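Local coordinates for putative Outer membrane protein (PDB 6GW5) that probably mediates attachment of Helicobacter pylori to host-cell glycans, being the adhesin domain of the outer membrane protein SabA, at residues N121-T124 with Y125-K129; D134-A137 with A138-A142. All blocks are in the same frame, centred on the assembly; numbering follows the deposited sequence.

Interaction 1. Residues N121-T124 with Y125-K129; sequences NQTT and YDKMK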
loop_
_atom_site.group_PDB
_atom_site.type_symbol
_atom_site.label_atom_id
_atom_site.label_comp_id
_atom_site.label_asym_id
_atom_site.label_seq_id
_atom_site.Cartn_x
_atom_site.Cartn_y
_atom_site.Cartn_z
ATOM N N ASN A 121 -3.906 38.447 -1.964
ATOM C CA ASN A 121 -4.386 39.190 -0.807
ATOM C C ASN A 121 -3.762 38.798 0.493
ATOM O O ASN A 121 -3.704 37.623 0.764
ATOM C CB ASN A 121 -5.863 38.943 -0.620
ATOM C CG ASN A 121 -6.690 39.952 -1.349
ATOM O OD1 ASN A 121 -6.188 40.697 -2.202
ATOM N ND2 ASN A 121 -7.967 39.995 -1.019
ATOM N N GLN A 122 -3.375 39.773 1.305
ATOM C CA GLN A 122 -2.874 39.518 2.637
ATOM C C GLN A 122 -3.843 38.663 3.479
ATOM O O GLN A 122 -3.387 37.764 4.198
ATOM C CB GLN A 122 -2.509 40.808 3.385
ATOM C CG GLN A 122 -1.452 40.513 4.405
ATOM C CD GLN A 122 -1.138 41.600 5.412
ATOM O OE1 GLN A 122 -0.937 42.769 5.073
ATOM N NE2 GLN A 122 -1.065 41.196 6.689
ATOM N N THR A 123 -5.144 38.939 3.399
ATOM C CA THR A 123 -6.165 38.070 3.989
ATOM C C THR A 123 -5.823 36.576 3.732
ATOM O O THR A 123 -5.571 35.805 4.679
ATOM C CB THR A 123 -7.559 38.388 3.371
ATOM O OG1 THR A 123 -7.908 39.729 3.677
ATOM C CG2 THR A 123 -8.658 37.458 3.896
ATOM N N THR A 124 -5.795 36.201 2.446
ATOM C CA THR A 124 -5.618 34.832 2.050
ATOM C C THR A 124 -4.276 34.297 2.549
ATOM O O THR A 124 -4.197 33.178 3.057
ATOM C CB THR A 124 -5.714 34.681 0.534
ATOM O OG1 THR A 124 -6.997 35.129 0.061
ATOM C CG2 THR A 124 -5.540 33.227 0.137
ATOM N N TYR A 125 -3.227 35.092 2.438
ATOM C CA TYR A 125 -1.896 34.640 2.822
ATOM C C TYR A 125 -1.801 34.320 4.307
ATOM O O TYR A 125 -1.110 33.386 4.702
ATOM C CB TYR A 125 -0.829 35.656 2.444
ATOM C CG TYR A 125 0.556 35.309 2.990
ATOM C CD1 TYR A 125 1.330 34.284 2.406
ATOM C CD2 TYR A 125 1.107 36.008 4.084
ATOM C CE1 TYR A 125 2.585 33.978 2.895
ATOM C CE2 TYR A 125 2.356 35.698 4.582
ATOM C CZ TYR A 125 3.079 34.678 3.995
ATOM O OH TYR A 125 4.319 34.372 4.497
ATOM N N ASP A 126 -2.450 35.123 5.134
ATOM C CA ASP A 126 -2.259 35.027 6.583
ATOM C C ASP A 126 -2.858 33.701 7.070
ATOM O O ASP A 126 -2.328 33.102 8.018
ATOM C CB ASP A 126 -2.854 36.260 7.348
ATOM C CG ASP A 126 -1.993 37.563 7.231
ATOM O OD1 ASP A 126 -0.742 37.500 7.139
ATOM O OD2 ASP A 126 -2.590 38.677 7.222
ATOM N N LYS A 127 -3.940 33.239 6.419
ATOM C CA LYS A 127 -4.546 31.946 6.774
ATOM C C LYS A 127 -3.598 30.805 6.409
ATOM O O LYS A 127 -3.364 29.920 7.236
ATOM C CB LYS A 127 -5.863 31.647 6.030
ATOM C CG LYS A 127 -6.849 32.789 5.799
ATOM C CD LYS A 127 -8.211 32.227 5.358
ATOM C CE LYS A 127 -9.114 33.163 4.583
ATOM N NZ LYS A 127 -9.654 34.266 5.404
ATOM N N MET A 128 -3.123 30.826 5.158
ATOM C CA MET A 128 -2.097 29.932 4.699
ATOM C C MET A 128 -0.978 29.853 5.705
ATOM O O MET A 128 -0.607 28.772 6.158
ATOM C CB MET A 128 -1.529 30.430 3.392
ATOM C CG MET A 128 -2.330 30.089 2.153
ATOM S SD MET A 128 -1.431 30.605 0.668
ATOM C CE MET A 128 -2.724 30.301 -0.527
ATOM N N LYS A 129 -0.436 31.007 6.067
ATOM C CA LYS A 129 0.762 31.082 6.935
ATOM C C LYS A 129 0.464 30.490 8.311
ATOM O O LYS A 129 1.279 29.784 8.897
ATOM C CB LYS A 129 1.255 32.552 7.032
ATOM C CG LYS A 129 2.292 32.880 8.075
ATOM C CD LYS A 129 3.670 32.486 7.619
ATOM C CE LYS A 129 4.702 32.934 8.630
ATOM N NZ LYS A 129 5.813 31.945 8.807
#
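Tyr125 N and Asp126 N reach back four residues to Asn121 O (3.1 Å) and Gln122 O (3.0 Å), the first full i to i+4 bonds of helix 122-139, and farther on the link from Met128 N to Thr124 O is weak at 3.3 Å. Asn121 holds the N-cap position, yet its side chain gives no capping bond.

Gln122 and Asp126, one turn apart, make the polar link between side chains. Gln122 stretches its chain out so that NE2 donates to OD2 of Asp126 at 3.0 Å, with an N-H...O angle of 149°. The oxygen uses its syn lone pair, and the carboxylate stands almost square to the amide, their planes 87° apart. Asp126 turns CG beside its own backbone N (chi1 -75°), which directs the carboxylate back toward Gln122. A negative charge so near the start of the helix is probably favoured by its dipole.

This first turn follows directly on strand 119-121, which pairs in parallel with strand 87-89; Gln122 extends that link through a backbone bond to Val89. The helix lies in a predicted coiled coil. Tyr125 and Met128, both buried, meet Trp76 of helix 60-79, and Met128 also reaches Leu180 of helix 167-183.

Thr124 lies alongside Met128, its methyl CG2 4.1 Å from Met128 CE, so that a small branched residue adds apolar surface beside the flexible thioether. On the exposed flank, Thr123 CG2 sits 3.7 Å from NZ of Lys127, whose chain bends at its last torsion, leaving the ammonium beside this methyl; a long charged chain suits this exposed flank.

Interaction 2. Residues D134-A137 with A138-A142; sequences DLQA and AQQNA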
loop_
_atom_site.group_PDB
_atom_site.type_symbol
_atom_site.label_atom_id
_atom_site.label_comp_id
_atom_site.label_asym_id
_atom_site.label_seq_id
_atom_site.Cartn_x
_atom_site.Cartn_y
_atom_site.Cartn_z
ATOM N N ASP A 134 1.084 26.080 12.217
ATOM C CA ASP A 134 0.442 25.072 13.055
ATOM C C ASP A 134 0.968 23.677 12.712
ATOM O O ASP A 134 1.319 22.897 13.601
ATOM C CB ASP A 134 -1.098 25.148 12.910
ATOM C CG ASP A 134 -1.720 26.349 13.673
ATOM O OD1 ASP A 134 -1.005 26.991 14.502
ATOM O OD2 ASP A 134 -2.933 26.629 13.427
ATOM N N LEU A 135 1.016 23.390 11.408
ATOM C CA LEU A 135 1.451 22.111 10.921
ATOM C C LEU A 135 2.897 21.890 11.257
ATOM O O LEU A 135 3.278 20.773 11.576
ATOM C CB LEU A 135 1.222 22.009 9.436
ATOM C CG LEU A 135 1.648 20.704 8.786
ATOM C CD1 LEU A 135 0.891 19.541 9.376
ATOM C CD2 LEU A 135 1.391 20.768 7.288
ATOM N N GLN A 136 3.695 22.955 11.206
ATOM C CA GLN A 136 5.096 22.887 11.629
ATOM C C GLN A 136 5.185 22.467 13.107
ATOM O O GLN A 136 5.903 21.497 13.458
ATOM C CB GLN A 136 5.817 24.216 11.365
ATOM C CG GLN A 136 7.278 24.265 11.783
ATOM C CD GLN A 136 8.073 23.137 11.177
ATOM O OE1 GLN A 136 8.506 22.246 11.888
ATOM N NE2 GLN A 136 8.227 23.143 9.861
ATOM N N ALA A 137 4.446 23.180 13.954
ATOM C CA ALA A 137 4.390 22.903 15.401
ATOM C C ALA A 137 3.887 21.503 15.694
ATOM O O ALA A 137 4.375 20.853 16.586
ATOM C CB ALA A 137 3.482 23.898 16.078
ATOM N N ALA A 138 2.893 21.076 14.937
ATOM C CA ALA A 138 2.346 19.751 15.038
ATOM C C ALA A 138 3.368 18.680 14.701
ATOM O O ALA A 138 3.328 17.609 15.293
ATOM C CB ALA A 138 1.110 19.617 14.143
ATOM N N GLN A 139 4.258 18.936 13.733
ATOM C CA GLN A 139 5.340 17.967 13.414
ATOM C C GLN A 139 6.445 17.905 14.476
ATOM O O GLN A 139 6.968 16.831 14.788
ATOM C CB GLN A 139 5.980 18.240 12.047
ATOM C CG GLN A 139 6.980 17.144 11.634
ATOM C CD GLN A 139 7.494 17.235 10.205
ATOM O OE1 GLN A 139 8.074 18.248 9.821
ATOM N NE2 GLN A 139 7.306 16.149 9.422
ATOM N N GLN A 140 6.797 19.057 15.022
ATOM C CA GLN A 140 7.989 19.166 15.825
ATOM C C GLN A 140 7.935 20.237 16.909
ATOM O O GLN A 140 7.373 21.317 16.698
ATOM C CB GLN A 140 9.105 19.523 14.897
ATOM C CG GLN A 140 10.474 19.333 15.459
ATOM C CD GLN A 140 11.474 19.649 14.384
ATOM O OE1 GLN A 140 11.697 20.811 14.064
ATOM N NE2 GLN A 140 12.036 18.620 13.778
ATOM N N ASN A 141 8.534 19.920 18.060
ATOM C CA ASN A 141 8.740 20.896 19.125
ATOM C C ASN A 141 9.889 21.793 18.744
ATOM O O ASN A 141 11.030 21.323 18.625
ATOM C CB ASN A 141 9.065 20.200 20.438
ATOM C CG ASN A 141 9.072 21.152 21.610
ATOM O OD1 ASN A 141 9.925 22.041 21.711
ATOM N ND2 ASN A 141 8.081 21.009 22.480
ATOM N N ALA A 142 9.604 23.081 18.559
ATOM C CA ALA A 142 10.609 24.015 18.003
ATOM C C ALA A 142 11.925 24.070 18.789
ATOM O O ALA A 142 12.998 24.097 18.177
ATOM C CB ALA A 142 10.034 25.411 17.816
HETATM O O HOH W 1 8.630 23.326 15.056
#
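Ala138 N donates to Asp134 O at 2.8 Å, and its CB rests 3.3 Å from the same carbonyl oxygen; the small methyl suits a buried place where Ala138 also touches Ser165. Next, Gln139 N bonds to Leu135 O at 3.0 Å and has a weaker second link to Gln136 O. The side chain of Gln139 lies against Ile69 and Leu73 of helix 60-79, while Leu135 is buried against Ala170, Leu173 and Ala174 of helix 167-183.

Here helix 122-139, in the predicted coiled coil, comes to its C-terminal end. Gln140 N still makes a helical bond to Gln136 O at 3.0 Å, but its own backbone turns extended (phi -151°), carrying the chain out of the helix.

Its side chain runs alongside that of Gln136, with the amide planes 44° apart. Gln136 bends at chi2 (54°), bringing OE1 to 4.1 Å from Gln140 CB. One water bridges the Gln136 side chain to the Gln140 backbone, donating to Gln140 O at 2.9 Å and weakly to Gln136 OE1; the water thus supplies a donor to a backbone carbonyl and, less firmly, to the side-chain oxygen. Farther along, Asn141 OD1 accepts a hydrogen bond from Thr144 N.

Interactions 1 and 2 sit near the two ends of one helix, 122-139, with centres about 19 Å apart and no direct touch. Both are partly buried, and at both ends the helix packs against helices 60-79 and 167-183: Tyr125 and Met128 are the buried residues of the first, and in the second Leu135 faces helix 167-183 while Ala138 is buried beside a loop. Their polar chemistry differs. Near the N-terminal end, where the helix leaves a small parallel sheet, an amide and a carboxylate bond directly. Where the helix ends, two neutral glutamines run alongside each other, a water joins the side chain of one to the backbone carbonyl of the other, and the backbone departs from helical geometry.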